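Local coordinates for protein succinate-semialdehyde dehydrogenase (NAD(P)(+)) (Marinobacter aquaeolei, PDB 3RH9) that probably oxidises succinate semialdehyde to succinate with NAD(P)+ as electron acceptor, at residues R313-T318 with L355-Q360. Numbering follows the deposited sequence.
Sequences RVNKMT and LVAGKQ
A single water carries the polar link between Asn315 and Gly358. It donates to Asn315 OD1 at 3.1 Å and accepts from Gly358 N at 2.8 Å. The contact packs helix 303-316 against an outermost strand, 354-357, of the mixed sheet that contains strands 262-265 and 295-299 in this aldehyde dehydrogenase fold. The strand carries a classic beta bulge, with Val356 and Ala357 set opposite the single residue Val374 of antiparallel strand 373-376. Ala357 is buried and turns its methyl to the helix. There it meets two consecutive residues, Val314 and Asn315, one apolar and one polar. Val314 is also buried and points at the strand. It reaches Ala357 with one methyl branch and also rests on Val374, Pro372 and Ile279, so the pair joins the packing between helix and sheet. Asn315 is exposed. Its CB points to one side, but a chi1 of -72° brings the amide closer to the strand, and Asn315 OD1 lies 4.2 Å from Ala357 CB. Gly358 follows the strand with a positive phi of 107°, a backbone region that residues with a side chain seldom take. On the helix, Arg313 forms salt bridges with Glu272 and Asp276 of helix 271-283. The direct apolar touch is slight and loose: Val314 CG1 stands 4.2 Å from Ala357 CB.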
loop_
_atom_site.group_PDB
_atom_site.type_symbol
_atom_site.label_atom_id
_atom_site.label_comp_id
_atom_site.label_asym_id
_atom_site.label_seq_id
_atom_site.Cartn_x
_atom_site.Cartn_y
_atom_site.Cartn_z
ATOM N N ARG A 313 -0.378 41.731 8.039
ATOM C CA ARG A 313 0.821 40.941 8.307
ATOM C C ARG A 313 1.663 40.760 7.065
ATOM O O ARG A 313 2.893 40.763 7.131
ATOM C CB ARG A 313 0.441 39.573 8.860
ATOM C CG ARG A 313 -0.304 39.669 10.149
ATOM C CD ARG A 313 -1.015 38.394 10.492
ATOM N NE ARG A 313 -2.186 38.676 11.313
ATOM C CZ ARG A 313 -2.156 38.827 12.630
ATOM N NH1 ARG A 313 -1.010 38.717 13.286
ATOM N NH2 ARG A 313 -3.277 39.081 13.291
ATOM N N VAL A 314 0.992 40.593 5.935
ATOM C CA VAL A 314 1.683 40.415 4.674
ATOM C C VAL A 314 2.536 41.631 4.302
ATOM O O VAL A 314 3.654 41.490 3.792
ATOM C CB VAL A 314 0.697 40.101 3.527
ATOM C CG1 VAL A 314 1.339 40.388 2.169
ATOM C CG2 VAL A 314 0.252 38.659 3.607
ATOM N N ASN A 315 2.019 42.826 4.557
ATOM C CA ASN A 315 2.725 44.029 4.124
ATOM C C ASN A 315 4.012 44.276 4.895
ATOM O O ASN A 315 4.944 44.878 4.378
ATOM C CB ASN A 315 1.797 45.244 4.117
ATOM C CG ASN A 315 0.787 45.181 2.974
ATOM O OD1 ASN A 315 1.126 44.770 1.851
ATOM N ND2 ASN A 315 -0.461 45.561 3.254
ATOM N N LYS A 316 4.079 43.765 6.116
ATOM C CA LYS A 316 5.308 43.859 6.895
ATOM C C LYS A 316 6.362 42.880 6.398
ATOM O O LYS A 316 7.535 43.061 6.654
ATOM C CB LYS A 316 5.027 43.640 8.386
ATOM C CG LYS A 316 3.900 44.508 8.917
ATOM C CD LYS A 316 3.434 44.063 10.293
ATOM C CE LYS A 316 2.614 45.173 10.961
ATOM N NZ LYS A 316 2.337 44.901 12.410
HETATM N N MSE A 317 5.953 41.843 5.680
HETATM C CA MSE A 317 6.917 40.845 5.219
HETATM C C MSE A 317 7.878 41.363 4.152
HETATM O O MSE A 317 7.630 42.368 3.500
HETATM C CB MSE A 317 6.206 39.600 4.716
HETATM C CG MSE A 317 5.358 38.933 5.764
HETATM SE SE MSE A 317 4.463 37.353 5.041
HETATM C CE MSE A 317 6.047 36.325 4.539
ATOM N N THR A 318 8.972 40.650 3.963
ATOM C CA THR A 318 10.032 41.123 3.109
ATOM C C THR A 318 10.492 39.988 2.226
ATOM O O THR A 318 10.612 38.859 2.682
ATOM C CB THR A 318 11.196 41.630 3.966
ATOM O OG1 THR A 318 11.524 40.646 4.967
ATOM C CG2 THR A 318 10.787 42.915 4.661
ATOM N N LEU A 355 -7.677 42.469 -5.284
ATOM C CA LEU A 355 -6.304 42.462 -4.850
ATOM C C LEU A 355 -6.177 43.159 -3.503
ATOM O O LEU A 355 -5.967 44.363 -3.440
ATOM C CB LEU A 355 -5.459 43.186 -5.883
ATOM C CG LEU A 355 -4.050 42.631 -6.001
ATOM C CD1 LEU A 355 -3.099 43.706 -6.517
ATOM C CD2 LEU A 355 -3.615 42.117 -4.648
ATOM N N VAL A 356 -6.288 42.390 -2.426
ATOM C CA VAL A 356 -6.175 42.923 -1.070
ATOM C C VAL A 356 -4.732 43.315 -0.721
ATOM O O VAL A 356 -4.495 44.310 -0.047
ATOM C CB VAL A 356 -6.729 41.908 -0.032
ATOM C CG1 VAL A 356 -6.563 42.423 1.394
ATOM C CG2 VAL A 356 -8.197 41.624 -0.317
ATOM N N ALA A 357 -3.762 42.550 -1.199
ATOM C CA ALA A 357 -2.377 42.838 -0.880
ATOM C C ALA A 357 -1.439 42.226 -1.903
ATOM O O ALA A 357 -1.687 41.135 -2.401
ATOM C CB ALA A 357 -2.052 42.329 0.504
ATOM N N GLY A 358 -0.350 42.925 -2.199
ATOM C CA GLY A 358 0.590 42.481 -3.198
ATOM C C GLY A 358 0.475 43.324 -4.451
ATOM O O GLY A 358 -0.199 44.348 -4.450
ATOM N N LYS A 359 1.129 42.878 -5.521
ATOM C CA LYS A 359 1.223 43.631 -6.767
ATOM C C LYS A 359 0.394 43.009 -7.907
ATOM O O LYS A 359 0.178 41.790 -7.949
ATOM C CB LYS A 359 2.686 43.712 -7.230
ATOM C CG LYS A 359 3.685 44.375 -6.282
ATOM C CD LYS A 359 5.066 44.363 -6.940
ATOM C CE LYS A 359 6.221 44.412 -5.942
ATOM N NZ LYS A 359 6.732 45.790 -5.662
ATOM N N GLN A 360 -0.054 43.864 -8.828
ATOM C CA GLN A 360 -0.608 43.450 -10.119
ATOM C C GLN A 360 0.458 42.688 -10.923
ATOM O O GLN A 360 1.627 43.071 -10.928
ATOM C CB GLN A 360 -1.043 44.695 -10.901
ATOM C CG GLN A 360 -2.492 45.101 -10.718
ATOM C CD GLN A 360 -3.428 44.135 -11.417
ATOM O OE1 GLN A 360 -3.020 43.429 -12.347
ATOM N NE2 GLN A 360 -4.684 44.084 -10.973
HETATM O O HOH W 1 -0.290 45.391 -0.870
#